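Side-chain contacts in cytochrome c2 (Rhodobacter capsulatus, PDB 1VYD), which carries electrons through its covalently bound heme c, delivering them to the photo-oxidised bacteriochlorophyll of purple photosynthetic bacteria: residues H17-P22 with E26-A31; F82-E85 with K91-T94. The protein carries 1 engineered substitution. One frame throughout, in Å; residues are numbered along the deposited sequence.

Contact 1. Residues H17-P22 with E26-A31; sequences HSIIAP and EIVKGA. With HEM (protoporphyrin IX containing Fe), chain C.
Ser-18 grips Gly-30 and Ala-31 through a single hydroxyl. Its OG accepts a bent hydrogen bond from Gly-30 N at 2.9 Å (144° at the hydrogen) and donates to Ala-31 O at 3.0 Å, arriving from above the carbonyl plane; Lys-32 NZ adds a weak third bond. With an alanine here, Gly-30 N would probably lose its acceptor and Ala-31 O the hydroxyl donor, leaving it the bridging water. Glycine suits its place at Gly-30, since a side chain there would run into His-17 O. That water links Ser-18 N to Ala-31 O. Beyond lies a short antiparallel hairpin with a classic beta bulge: Ile-27 and Val-28 both face Ile-19, whose O takes a nearly straight bond from Val-28 N (166° at the hydrogen) and a weak, bent one from Ile-27 N. Ile-19 CB lies 4.0 Å from Val-28 N; CG1, set opposite the carbonyl carbon (chi1 -56°), reaches Val-28 CG2 at 4.2 Å, and CD1, extending the chain, stays 4.1 Å from that same methyl. Both branched residues pack on Tyr-110 of helix 104-113. Preceding them, His-17 closes the CXXCH heme-binding motif: NE2 coordinates the heme iron at 2.1 Å, while ND1 is hydrogen-bonded to Pro-35 O.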
loop_
_atom_site.group_PDB
_atom_site.type_symbol
_atom_site.label_atom_id
_atom_site.label_comp_id
_atom_site.label_asym_id
_atom_site.label_seq_id
_atom_site.Cartn_x
_atom_site.Cartn_y
_atom_site.Cartn_z
ATOM N N HIS A 17 2.551 4.379 -7.993
ATOM C CA HIS A 17 3.538 4.248 -6.968
ATOM C C HIS A 17 4.942 4.016 -7.441
ATOM O O HIS A 17 5.165 3.206 -8.336
ATOM C CB HIS A 17 3.172 3.021 -6.127
ATOM C CG HIS A 17 1.941 3.165 -5.288
ATOM N ND1 HIS A 17 1.858 3.945 -4.151
ATOM C CD2 HIS A 17 0.706 2.586 -5.461
ATOM C CE1 HIS A 17 0.686 3.732 -3.567
ATOM N NE2 HIS A 17 -0.004 2.914 -4.322
ATOM N N SER A 18 5.913 4.406 -6.655
ATOM C CA SER A 18 7.313 4.041 -6.754
ATOM C C SER A 18 7.784 3.314 -5.514
ATOM O O SER A 18 7.116 3.143 -4.483
ATOM C CB SER A 18 8.188 5.300 -6.908
ATOM O OG SER A 18 7.821 5.891 -8.153
ATOM N N ILE A 19 9.035 2.818 -5.611
ATOM C CA ILE A 19 9.659 2.137 -4.472
ATOM C C ILE A 19 11.083 2.733 -4.371
ATOM O O ILE A 19 11.953 2.516 -5.220
ATOM C CB ILE A 19 9.700 0.619 -4.518
ATOM C CG1 ILE A 19 8.281 0.020 -4.708
ATOM C CG2 ILE A 19 10.278 0.112 -3.197
ATOM C CD1 ILE A 19 8.232 -1.472 -4.589
ATOM N N ILE A 20 11.220 3.748 -3.522
ATOM C CA ILE A 20 12.479 4.477 -3.384
ATOM C C ILE A 20 13.107 4.338 -2.010
ATOM O O ILE A 20 12.447 4.691 -1.027
ATOM C CB ILE A 20 12.278 5.958 -3.794
ATOM C CG1 ILE A 20 12.001 5.948 -5.321
ATOM C CG2 ILE A 20 13.603 6.741 -3.678
ATOM C CD1 ILE A 20 11.018 6.973 -5.774
ATOM N N ALA A 21 14.338 3.839 -1.951
ATOM C CA ALA A 21 15.030 3.707 -0.670
ATOM C C ALA A 21 15.411 5.078 -0.138
ATOM O O ALA A 21 15.490 6.033 -0.892
ATOM C CB ALA A 21 16.253 2.825 -0.710
ATOM N N PRO A 22 15.697 5.134 1.168
ATOM C CA PRO A 22 16.038 6.369 1.832
ATOM C C PRO A 22 17.290 7.050 1.283
ATOM O O PRO A 22 17.330 8.299 1.328
ATOM C CB PRO A 22 16.103 6.003 3.320
ATOM C CG PRO A 22 15.504 4.640 3.477
ATOM C CD PRO A 22 15.536 4.010 2.130
ATOM N N GLU A 26 16.439 4.016 -6.605
ATOM C CA GLU A 26 15.108 3.775 -7.148
ATOM C C GLU A 26 14.865 2.291 -7.349
ATOM O O GLU A 26 15.322 1.857 -8.398
ATOM C CB GLU A 26 14.931 4.494 -8.501
ATOM C CG GLU A 26 14.803 5.972 -8.315
ATOM C CD GLU A 26 14.828 6.919 -9.466
ATOM O OE1 GLU A 26 15.762 7.066 -10.283
ATOM O OE2 GLU A 26 13.816 7.677 -9.623
ATOM N N ILE A 27 14.265 1.566 -6.425
ATOM C CA ILE A 27 14.126 0.119 -6.746
ATOM C C ILE A 27 13.076 -0.032 -7.830
ATOM O O ILE A 27 13.234 -0.744 -8.809
ATOM C CB ILE A 27 13.900 -0.549 -5.407
ATOM C CG1 ILE A 27 15.079 -0.147 -4.482
ATOM C CG2 ILE A 27 13.631 -2.022 -5.592
ATOM C CD1 ILE A 27 14.853 -0.596 -3.073
ATOM N N VAL A 28 11.957 0.730 -7.763
ATOM C CA VAL A 28 11.003 0.691 -8.858
ATOM C C VAL A 28 10.773 2.207 -9.163
ATOM O O VAL A 28 10.316 2.947 -8.296
ATOM C CB VAL A 28 9.635 0.030 -8.656
ATOM C CG1 VAL A 28 8.727 0.296 -9.892
ATOM C CG2 VAL A 28 9.719 -1.439 -8.360
ATOM N N LYS A 29 11.043 2.554 -10.413
ATOM C CA LYS A 29 10.793 3.914 -10.829
ATOM C C LYS A 29 9.343 3.946 -11.295
ATOM O O LYS A 29 9.025 3.161 -12.176
ATOM C CB LYS A 29 11.706 4.314 -11.985
ATOM C CG LYS A 29 11.543 5.798 -12.398
ATOM C CD LYS A 29 12.636 6.050 -13.484
ATOM C CE LYS A 29 13.146 7.476 -13.436
ATOM N NZ LYS A 29 12.334 8.381 -14.343
ATOM N N GLY A 30 8.389 4.510 -10.628
ATOM C CA GLY A 30 7.013 4.516 -11.085
ATOM C C GLY A 30 6.542 5.989 -11.112
ATOM O O GLY A 30 7.376 6.925 -11.135
ATOM N N ALA A 31 5.246 6.125 -10.803
ATOM C CA ALA A 31 4.707 7.501 -10.759
ATOM C C ALA A 31 4.744 7.991 -9.300
ATOM O O ALA A 31 5.147 7.296 -8.363
ATOM C CB ALA A 31 3.296 7.562 -11.317
HETATM C CHA HEM C . -2.288 4.044 -1.018
HETATM C CHB HEM C . -0.533 -0.331 -2.252
HETATM C CHC HEM C . -2.089 0.377 -6.818
HETATM C CHD HEM C . -3.045 5.034 -5.734
HETATM C C1A HEM C . -1.756 2.759 -0.973
HETATM C C2A HEM C . -1.269 2.082 0.211
HETATM C C3A HEM C . -0.821 0.901 -0.156
HETATM C C4A HEM C . -1.004 0.781 -1.571
HETATM C CMA HEM C . -0.171 -0.296 0.577
HETATM C CAA HEM C . -1.307 2.740 1.634
HETATM C CBA HEM C . -0.004 3.466 1.869
HETATM C CGA HEM C . 0.206 4.189 3.182
HETATM O O1A HEM C . -0.672 4.122 4.092
HETATM O O2A HEM C . 1.214 4.934 3.174
HETATM C C1B HEM C . -0.825 -0.453 -3.597
HETATM C C2B HEM C . -0.555 -1.658 -4.342
HETATM C C3B HEM C . -1.032 -1.448 -5.577
HETATM C C4B HEM C . -1.541 -0.118 -5.667
HETATM C CMB HEM C . 0.181 -2.916 -3.765
HETATM C CAB HEM C . -1.126 -2.439 -6.764
HETATM C CBB HEM C . -1.705 -3.680 -6.553
HETATM C C1C HEM C . -2.469 1.713 -6.892
HETATM C C2C HEM C . -2.874 2.370 -8.128
HETATM C C3C HEM C . -3.158 3.622 -7.829
HETATM C C4C HEM C . -2.922 3.824 -6.410
HETATM C CMC HEM C . -2.876 1.622 -9.473
HETATM C CAC HEM C . -3.752 4.744 -8.705
HETATM C CBC HEM C . -4.626 4.517 -9.740
HETATM C C1D HEM C . -2.878 5.164 -4.367
HETATM C C2D HEM C . -3.266 6.328 -3.616
HETATM C C3D HEM C . -3.055 6.054 -2.315
HETATM C C4D HEM C . -2.592 4.690 -2.209
HETATM C CMD HEM C . -3.764 7.622 -4.280
HETATM C CAD HEM C . -3.347 6.906 -1.083
HETATM C CBD HEM C . -4.751 6.443 -0.548
HETATM C CGD HEM C . -5.585 7.489 0.137
HETATM O O1D HEM C . -6.777 7.125 0.298
HETATM O O2D HEM C . -5.154 8.666 0.349
HETATM N NA HEM C . -1.575 1.941 -2.038
HETATM N NB HEM C . -1.373 0.481 -4.422
HETATM N NC HEM C . -2.518 2.616 -5.851
HETATM N ND HEM C . -2.497 4.153 -3.490
HETATM FE FE HEM C . -2.008 2.302 -3.948
HETATM O O HOH W 1 5.174 6.913 -5.372
#

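Contact 2. Residues F82-E85 with K91-T94; sequences FLKE and KAKT. With HEM (protoporphyrin IX containing Fe), chain C.
The flat group that Ala-92 meets is a helix peptide rather than an aromatic ring: its methyl stands over one face of the peptide joining Leu-83 to Lys-84, with Ala-92 CB 3.7 Å from Lys-84 N and 3.8 Å from Leu-83 C. A residue as small as alanine lets the loop come this close to the helix backbone. Ala-92 CB also meets Leu-83 CB at 3.9 Å. Farther out, Leu-83 crosses Thr-94 at about a right angle, its CD1 3.7 Å from Thr-94 CB; the extended second torsion (chi2 174°) carries this methyl out from the helix backbone to Thr-94. Lys-84 offers the aliphatic part of its chain, bent so that CE approaches Ala-92 O at 3.5 Å. Thr-94 suits a place between core and heme: CB packs on leucine, while OG1, opposite the backbone N (chi1 170°), is hydrogen-bonded to the N of Met-96, one of the two axial iron ligands. The engineered Glu-95 lies between these two, and its backbone N is hydrogen-bonded to the heme. The contact thus lays the heme-side loop along helix 79-87, with helix 55-62 closing in through Leu-60 against Leu-83 and Ser-56 against Ala-92.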
loop_
_atom_site.group_PDB
_atom_site.type_symbol
_atom_site.label_atom_id
_atom_site.label_comp_id
_atom_site.label_asym_id
_atom_site.label_seq_id
_atom_site.Cartn_x
_atom_site.Cartn_y
_atom_site.Cartn_z
ATOM N N PHE A 82 -12.147 -2.300 2.502
ATOM C CA PHE A 82 -11.253 -2.495 3.620
ATOM C C PHE A 82 -11.436 -1.370 4.627
ATOM O O PHE A 82 -11.534 -1.609 5.829
ATOM C CB PHE A 82 -9.821 -2.486 3.095
ATOM C CG PHE A 82 -8.800 -2.751 4.183
ATOM C CD1 PHE A 82 -8.539 -4.060 4.541
ATOM C CD2 PHE A 82 -8.131 -1.718 4.790
ATOM C CE1 PHE A 82 -7.600 -4.321 5.517
ATOM C CE2 PHE A 82 -7.199 -1.967 5.777
ATOM C CZ PHE A 82 -6.934 -3.254 6.127
ATOM N N LEU A 83 -11.385 -0.147 4.086
ATOM C CA LEU A 83 -11.453 1.013 4.975
ATOM C C LEU A 83 -12.781 1.032 5.731
ATOM O O LEU A 83 -12.723 1.208 6.965
ATOM C CB LEU A 83 -11.113 2.283 4.197
ATOM C CG LEU A 83 -9.644 2.327 3.730
ATOM C CD1 LEU A 83 -9.364 3.536 2.815
ATOM C CD2 LEU A 83 -8.631 2.380 4.883
ATOM N N LYS A 84 -13.907 0.830 5.030
ATOM C CA LYS A 84 -15.215 0.801 5.715
ATOM C C LYS A 84 -15.262 -0.186 6.883
ATOM O O LYS A 84 -15.632 0.181 8.013
ATOM C CB LYS A 84 -16.365 0.427 4.759
ATOM C CG LYS A 84 -16.316 1.221 3.467
ATOM C CD LYS A 84 -17.685 1.608 2.945
ATOM C CE LYS A 84 -17.547 2.299 1.588
ATOM N NZ LYS A 84 -17.044 1.206 0.679
ATOM N N GLU A 85 -14.845 -1.410 6.690
ATOM C CA GLU A 85 -14.736 -2.412 7.728
ATOM C C GLU A 85 -13.810 -2.095 8.898
ATOM O O GLU A 85 -14.257 -2.117 10.067
ATOM C CB GLU A 85 -14.320 -3.749 7.067
ATOM C CG GLU A 85 -14.570 -4.899 8.022
ATOM C CD GLU A 85 -14.268 -6.276 7.473
ATOM O OE1 GLU A 85 -13.288 -6.900 8.009
ATOM O OE2 GLU A 85 -15.034 -6.715 6.544
ATOM N N LYS A 91 -19.152 5.555 5.450
ATOM C CA LYS A 91 -18.733 6.670 4.615
ATOM C C LYS A 91 -17.211 6.683 4.380
ATOM O O LYS A 91 -16.726 7.646 3.776
ATOM C CB LYS A 91 -19.169 7.983 5.259
ATOM C CG LYS A 91 -20.658 8.190 5.461
ATOM C CD LYS A 91 -21.128 9.624 5.262
ATOM C CE LYS A 91 -22.504 9.611 4.592
ATOM N NZ LYS A 91 -22.852 10.986 4.034
ATOM N N ALA A 92 -16.416 5.736 4.908
ATOM C CA ALA A 92 -14.983 5.742 4.652
ATOM C C ALA A 92 -14.806 5.790 3.134
ATOM O O ALA A 92 -15.482 5.037 2.421
ATOM C CB ALA A 92 -14.203 4.514 5.126
ATOM N N LYS A 93 -13.880 6.645 2.717
ATOM C CA LYS A 93 -13.549 6.756 1.280
ATOM C C LYS A 93 -12.039 6.578 1.065
ATOM O O LYS A 93 -11.150 6.935 1.867
ATOM C CB LYS A 93 -14.004 8.144 0.836
ATOM C CG LYS A 93 -15.473 8.387 0.509
ATOM C CD LYS A 93 -15.766 9.539 -0.447
ATOM C CE LYS A 93 -15.397 9.167 -1.887
ATOM N NZ LYS A 93 -14.786 10.235 -2.729
ATOM N N THR A 94 -11.653 6.152 -0.133
ATOM C CA THR A 94 -10.292 5.978 -0.549
ATOM C C THR A 94 -9.975 6.679 -1.875
ATOM O O THR A 94 -10.784 6.707 -2.786
ATOM C CB THR A 94 -9.974 4.465 -0.759
ATOM O OG1 THR A 94 -8.685 4.355 -1.396
ATOM C CG2 THR A 94 -11.020 3.963 -1.729
HETATM C CHA HEM C . -2.288 4.044 -1.018
HETATM C CHB HEM C . -0.533 -0.331 -2.252
HETATM C CHC HEM C . -2.089 0.377 -6.818
HETATM C CHD HEM C . -3.045 5.034 -5.734
HETATM C C1A HEM C . -1.756 2.759 -0.973
HETATM C C2A HEM C . -1.269 2.082 0.211
HETATM C C3A HEM C . -0.821 0.901 -0.156
HETATM C C4A HEM C . -1.004 0.781 -1.571
HETATM C CMA HEM C . -0.171 -0.296 0.577
HETATM C CAA HEM C . -1.307 2.740 1.634
HETATM C CBA HEM C . -0.004 3.466 1.869
HETATM C CGA HEM C . 0.206 4.189 3.182
HETATM O O1A HEM C . -0.672 4.122 4.092
HETATM O O2A HEM C . 1.214 4.934 3.174
HETATM C C1B HEM C . -0.825 -0.453 -3.597
HETATM C C2B HEM C . -0.555 -1.658 -4.342
HETATM C C3B HEM C . -1.032 -1.448 -5.577
HETATM C C4B HEM C . -1.541 -0.118 -5.667
HETATM C CMB HEM C . 0.181 -2.916 -3.765
HETATM C CAB HEM C . -1.126 -2.439 -6.764
HETATM C CBB HEM C . -1.705 -3.680 -6.553
HETATM C C1C HEM C . -2.469 1.713 -6.892
HETATM C C2C HEM C . -2.874 2.370 -8.128
HETATM C C3C HEM C . -3.158 3.622 -7.829
HETATM C C4C HEM C . -2.922 3.824 -6.410
HETATM C CMC HEM C . -2.876 1.622 -9.473
HETATM C CAC HEM C . -3.752 4.744 -8.705
HETATM C CBC HEM C . -4.626 4.517 -9.740
HETATM C C1D HEM C . -2.878 5.164 -4.367
HETATM C C2D HEM C . -3.266 6.328 -3.616
HETATM C C3D HEM C . -3.055 6.054 -2.315
HETATM C C4D HEM C . -2.592 4.690 -2.209
HETATM C CMD HEM C . -3.764 7.622 -4.280
HETATM C CAD HEM C . -3.347 6.906 -1.083
HETATM C CBD HEM C . -4.751 6.443 -0.548
HETATM C CGD HEM C . -5.585 7.489 0.137
HETATM O O1D HEM C . -6.777 7.125 0.298
HETATM O O2D HEM C . -5.154 8.666 0.349
HETATM N NA HEM C . -1.575 1.941 -2.038
HETATM N NB HEM C . -1.373 0.481 -4.422
HETATM N NC HEM C . -2.518 2.616 -5.851
HETATM N ND HEM C . -2.497 4.153 -3.490
HETATM FE FE HEM C . -2.008 2.302 -3.948
#

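From the N terminus, the chain passes helix 3-9 and the two heme-linking cysteines before contact 1 closes its hairpin, with three residues between its segments. It then runs through helices 55-62 and 69-77 to helix 79-87, where contact 2 closes a second loop of five intervening residues. The loops follow in series, neither nesting nor crossing, and lie on opposite sides of the chain's centre, their centres about 26 Å apart. What they share is the heme: contact 1 includes the histidine ligand and packs against C-terminal helix 104-113, whereas contact 2 packs helix 79-87 against the loop that leads to the methionine ligand on the other side of the iron.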